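Local atomic coordinates of putative polyprenyl synthetase (Streptomyces coelicolor, PDB entry 3NF2), a protein that probably makes isoprenoid diphosphates as a magnesium-dependent prenyltransferase of the FPP/GGPP synthase family. Residues H93-M97 with D98-Q102; A308-Q311 with H312-I316. All coordinates share one frame; numbering follows the deposited sequence.

Contact 1. Residues H93-M97 with D98-Q102; sequences HDDLM and DGDEQ
D98 meets D94 one turn earlier, at the end of helix 77-98. Its backbone N gives a hydrogen bond of 2.8 Å to D94 O. The carboxylate of D98 lies against the same oxygen, with D98 CG 3.1 Å from D94 O. Both D98 OD1 and D98 OD2 are 3.4 Å from D94 O, so neither branch points at it. A chi1 of -66° sets D98 CG beside its own backbone N, which leaves D98 CG next to D94 O. This is the tight part of the contact.

The helix then ends in a Schellman motif. G99 has positive phi (72°), and its N bonds to L96 O at 3.2 Å, from well above the carbonyl plane. D100 N makes a weak bond to D95 O at 3.0 Å.

Tight as the backbone is around D94 O, D98 and G99 themselves face solvent. D95, which is buried, and D100 meet less closely. Their side chains cross at about a right angle, with the carboxylate planes 66° apart. D95 OD1 and D100 OD2 approach to 3.6 Å, like charges with no bond between them. D95 OD2 has a salt bridge to R103, while D98 OD1 accepts from Q159.

D94, D95 and D98 form the DDxxD pattern that is the first aspartate-rich motif of this family. In relatives it binds the magnesium ions that hold the allylic diphosphate. A sulfate ion, probably from the crystallisation liquor, lies about 3 Å from the side chain of D98 and may mark a pocket. Acidic groups clustered at a helix end are consistent with a place for divalent metal.

Contact 2. Residues A308-Q311 with H312-I316; sequences ARRQ and HTIAI
R310 and I314 pack one turn apart on helix 300-319, methyl against guanidinium. I314 CD1 sits over one face of the R310 guanidinium, 3.6 Å above its plane and offset toward the rim. Between these two side chains, R310 NE and I314 CD1 come closest, at 3.7 Å. Two torsions bring them together. A chi1 of -167° puts R310 CG on the side of its carbonyl carbon, toward the next turn. In I314, CG1 stands beside the backbone N (chi1 -57°), so the CD1 branch is sent back toward the preceding turn. I314 CD1 also lies 4.0 Å from Q311 NE2, where the two side chains cross obliquely.

T313 turns its hydroxyl back to the backbone. Its OG1 bonds to R309 O at 3.2 Å. T313 N reaches R309 O at the same 3.2 Å from the opposite face of the carbonyl plane, so this oxygen is gripped twice.

Q311 OE1 accepts from H215 of helix 203-230. H312 NE2 bonds to D337 of helix 326-339. R309 has a salt bridge to D306.

The chemistry is split by face. Polar ends of Q311 and H312 tie this helix to two neighbours, whereas T313 and R310, both exposed, make the contacts described here within the helix.

Contact 1 and contact 2 lie on opposite sides of the chain's centre, with their own centres about 31 Å apart and nearest atoms about 20 Å apart. They hold different elements. Contact 1 is a surface contact that ends one helix; contact 2 is partly buried and runs mid-helix. Chemistry follows place. Residues 93-102 gather carboxylates at the probable metal site, and H93, L96 and M97 also reach the second subunit. Residues 308-316 touch no other chain of the assembly. There backbone bonds hold the helix, while Q311 and H312 join it to helices 203-230 and 326-339.

Contact 1. Residues H93-M97 with D98-Q102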
loop_
_atom_site.group_PDB
_atom_site.type_symbol
_atom_site.label_atom_id
_atom_site.label_comp_id
_atom_site.label_asym_id
_atom_site.label_seq_id
_atom_site.Cartn_x
_atom_site.Cartn_y
_atom_site.Cartn_z
ATOM N N HIS A 93 -7.573 3.514 3.856
ATOM C CA HIS A 93 -7.436 2.201 4.462
ATOM C C HIS A 93 -7.859 2.161 5.923
ATOM O O HIS A 93 -8.557 1.229 6.325
ATOM C CB HIS A 93 -5.999 1.701 4.309
ATOM C CG HIS A 93 -5.658 1.282 2.916
ATOM N ND1 HIS A 93 -4.507 0.589 2.613
ATOM C CD2 HIS A 93 -6.324 1.438 1.746
ATOM C CE1 HIS A 93 -4.472 0.349 1.316
ATOM N NE2 HIS A 93 -5.561 0.856 0.768
ATOM N N ASP A 94 -7.445 3.156 6.713
ATOM C CA ASP A 94 -7.849 3.200 8.130
ATOM C C ASP A 94 -9.364 3.272 8.300
ATOM O O ASP A 94 -9.911 2.580 9.150
ATOM C CB ASP A 94 -7.178 4.335 8.904
ATOM C CG ASP A 94 -5.671 4.163 9.027
ATOM O OD1 ASP A 94 -5.130 3.118 8.596
ATOM O OD2 ASP A 94 -5.021 5.100 9.539
ATOM N N ASP A 95 -10.033 4.076 7.478
ATOM C CA ASP A 95 -11.496 4.196 7.542
ATOM C C ASP A 95 -12.196 2.876 7.264
ATOM O O ASP A 95 -13.204 2.556 7.904
ATOM C CB ASP A 95 -12.014 5.262 6.575
ATOM C CG ASP A 95 -11.757 6.688 7.064
ATOM O OD1 ASP A 95 -11.402 6.880 8.247
ATOM O OD2 ASP A 95 -11.919 7.626 6.253
ATOM N N LEU A 96 -11.656 2.109 6.319
ATOM C CA LEU A 96 -12.220 0.818 5.987
ATOM C C LEU A 96 -11.984 -0.172 7.120
ATOM O O LEU A 96 -12.912 -0.874 7.544
ATOM C CB LEU A 96 -11.645 0.295 4.671
ATOM C CG LEU A 96 -12.103 -1.099 4.220
ATOM C CD1 LEU A 96 -13.647 -1.286 4.240
ATOM C CD2 LEU A 96 -11.561 -1.358 2.847
ATOM N N MET A 97 -10.746 -0.205 7.611
ATOM C CA MET A 97 -10.358 -1.069 8.722
ATOM C C MET A 97 -11.167 -0.769 9.990
ATOM O O MET A 97 -11.506 -1.680 10.739
ATOM C CB MET A 97 -8.856 -0.927 9.010
ATOM C CG MET A 97 -7.952 -1.598 7.987
ATOM S SD MET A 97 -6.218 -1.601 8.462
ATOM C CE MET A 97 -5.613 -0.185 7.589
ATOM N N ASP A 98 -11.475 0.507 10.219
ATOM C CA ASP A 98 -12.182 0.939 11.427
ATOM C C ASP A 98 -13.702 0.849 11.270
ATOM O O ASP A 98 -14.438 0.947 12.248
ATOM C CB ASP A 98 -11.784 2.378 11.810
ATOM C CG ASP A 98 -10.321 2.501 12.227
ATOM O OD1 ASP A 98 -9.627 1.462 12.368
ATOM O OD2 ASP A 98 -9.861 3.656 12.425
ATOM N N GLY A 99 -14.165 0.677 10.041
ATOM C CA GLY A 99 -15.592 0.603 9.769
ATOM C C GLY A 99 -16.294 1.943 9.901
ATOM O O GLY A 99 -17.512 1.990 10.087
ATOM N N ASP A 100 -15.523 3.029 9.810
ATOM C CA ASP A 100 -16.064 4.381 9.860
ATOM C C ASP A 100 -16.822 4.674 8.586
ATOM O O ASP A 100 -16.242 4.680 7.504
ATOM C CB ASP A 100 -14.943 5.415 10.009
ATOM C CG ASP A 100 -14.125 5.215 11.258
ATOM O OD1 ASP A 100 -14.668 4.719 12.267
ATOM O OD2 ASP A 100 -12.929 5.563 11.226
ATOM N N GLU A 101 -18.118 4.922 8.712
ATOM C CA GLU A 101 -18.947 5.215 7.544
ATOM C C GLU A 101 -18.819 6.667 7.066
ATOM O O GLU A 101 -19.229 6.991 5.948
ATOM C CB GLU A 101 -20.410 4.881 7.830
ATOM C CG GLU A 101 -20.666 3.425 8.185
ATOM C CD GLU A 101 -22.137 3.141 8.387
ATOM O OE1 GLU A 101 -22.867 4.086 8.762
ATOM O OE2 GLU A 101 -22.564 1.983 8.165
ATOM N N GLN A 102 -18.235 7.524 7.906
ATOM C CA GLN A 102 -18.198 8.968 7.652
ATOM C C GLN A 102 -16.846 9.593 8.011
ATOM O O GLN A 102 -16.153 9.125 8.914
ATOM C CB GLN A 102 -19.298 9.663 8.460
ATOM C CG GLN A 102 -20.026 10.777 7.734
ATOM C CD GLN A 102 -21.436 10.388 7.323
ATOM O OE1 GLN A 102 -21.927 9.318 7.688
ATOM N NE2 GLN A 102 -22.096 11.258 6.566
#

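Contact 2. Residues A308-Q311 with H312-I316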
loop_
_atom_site.group_PDB
_atom_site.type_symbol
_atom_site.label_atom_id
_atom_site.label_comp_id
_atom_site.label_asym_id
_atom_site.label_seq_id
_atom_site.Cartn_x
_atom_site.Cartn_y
_atom_site.Cartn_z
ATOM N N ALA A 308 1.237 18.564 25.937
ATOM C CA ALA A 308 1.235 19.443 24.772
ATOM C C ALA A 308 2.324 20.497 24.900
ATOM O O ALA A 308 3.155 20.640 24.008
ATOM C CB ALA A 308 -0.136 20.100 24.592
ATOM N N ARG A 309 2.317 21.206 26.032
ATOM C CA ARG A 309 3.318 22.230 26.361
ATOM C C ARG A 309 4.738 21.672 26.365
ATOM O O ARG A 309 5.637 22.273 25.783
ATOM C CB ARG A 309 2.971 22.899 27.696
ATOM C CG ARG A 309 4.129 23.588 28.435
ATOM C CD ARG A 309 3.637 24.618 29.459
ATOM N NE ARG A 309 2.532 24.131 30.291
ATOM C CZ ARG A 309 1.296 24.636 30.284
ATOM N NH1 ARG A 309 0.365 24.114 31.075
ATOM N NH2 ARG A 309 0.985 25.659 29.492
ATOM N N ARG A 310 4.929 20.514 26.989
ATOM C CA ARG A 310 6.242 19.871 27.019
ATOM C C ARG A 310 6.741 19.550 25.612
ATOM O O ARG A 310 7.889 19.843 25.287
ATOM C CB ARG A 310 6.226 18.595 27.874
ATOM C CG ARG A 310 7.624 18.049 28.219
ATOM C CD ARG A 310 7.629 16.519 28.356
ATOM N NE ARG A 310 8.971 15.994 28.635
ATOM C CZ ARG A 310 9.434 14.809 28.227
ATOM N NH1 ARG A 310 8.681 13.991 27.499
ATOM N NH2 ARG A 310 10.669 14.441 28.541
ATOM N N GLN A 311 5.871 18.964 24.787
ATOM C CA GLN A 311 6.248 18.513 23.445
ATOM C C GLN A 311 6.564 19.674 22.497
ATOM O O GLN A 311 7.502 19.590 21.704
ATOM C CB GLN A 311 5.169 17.603 22.856
ATOM C CG GLN A 311 5.098 16.239 23.516
ATOM C CD GLN A 311 6.327 15.410 23.215
ATOM O OE1 GLN A 311 6.932 15.550 22.154
ATOM N NE2 GLN A 311 6.709 14.545 24.150
ATOM N N HIS A 312 5.767 20.733 22.594
ATOM C CA HIS A 312 6.021 22.016 21.947
ATOM C C HIS A 312 7.457 22.481 22.211
ATOM O O HIS A 312 8.191 22.811 21.281
ATOM C CB HIS A 312 5.016 23.042 22.478
ATOM C CG HIS A 312 5.153 24.411 21.887
ATOM N ND1 HIS A 312 6.102 25.318 22.311
ATOM C CD2 HIS A 312 4.426 25.046 20.937
ATOM C CE1 HIS A 312 5.968 26.444 21.632
ATOM N NE2 HIS A 312 4.961 26.302 20.788
ATOM N N THR A 313 7.838 22.476 23.484
ATOM C CA THR A 313 9.146 22.907 23.948
ATOM C C THR A 313 10.264 22.039 23.382
ATOM O O THR A 313 11.249 22.570 22.887
ATOM C CB THR A 313 9.176 22.944 25.503
ATOM O OG1 THR A 313 8.285 23.971 25.960
ATOM C CG2 THR A 313 10.585 23.189 26.055
ATOM N N ILE A 314 10.107 20.717 23.435
ATOM C CA ILE A 314 11.102 19.789 22.856
ATOM C C ILE A 314 11.274 19.995 21.341
ATOM O O ILE A 314 12.401 19.924 20.815
ATOM C CB ILE A 314 10.767 18.311 23.175
ATOM C CG1 ILE A 314 10.677 18.117 24.693
ATOM C CG2 ILE A 314 11.827 17.344 22.580
ATOM C CD1 ILE A 314 9.820 16.939 25.131
ATOM N N ALA A 315 10.161 20.274 20.658
ATOM C CA ALA A 315 10.180 20.579 19.224
ATOM C C ALA A 315 10.965 21.865 18.932
ATOM O O ALA A 315 11.943 21.838 18.188
ATOM C CB ALA A 315 8.760 20.681 18.673
ATOM N N ILE A 316 10.536 22.966 19.545
ATOM C CA ILE A 316 11.128 24.292 19.350
ATOM C C ILE A 316 12.587 24.353 19.805
ATOM O O ILE A 316 13.412 25.031 19.188
ATOM C CB ILE A 316 10.228 25.398 19.981
ATOM C CG1 ILE A 316 9.185 25.839 18.945
ATOM C CG2 ILE A 316 11.048 26.580 20.522
ATOM C CD1 ILE A 316 8.443 27.132 19.272
#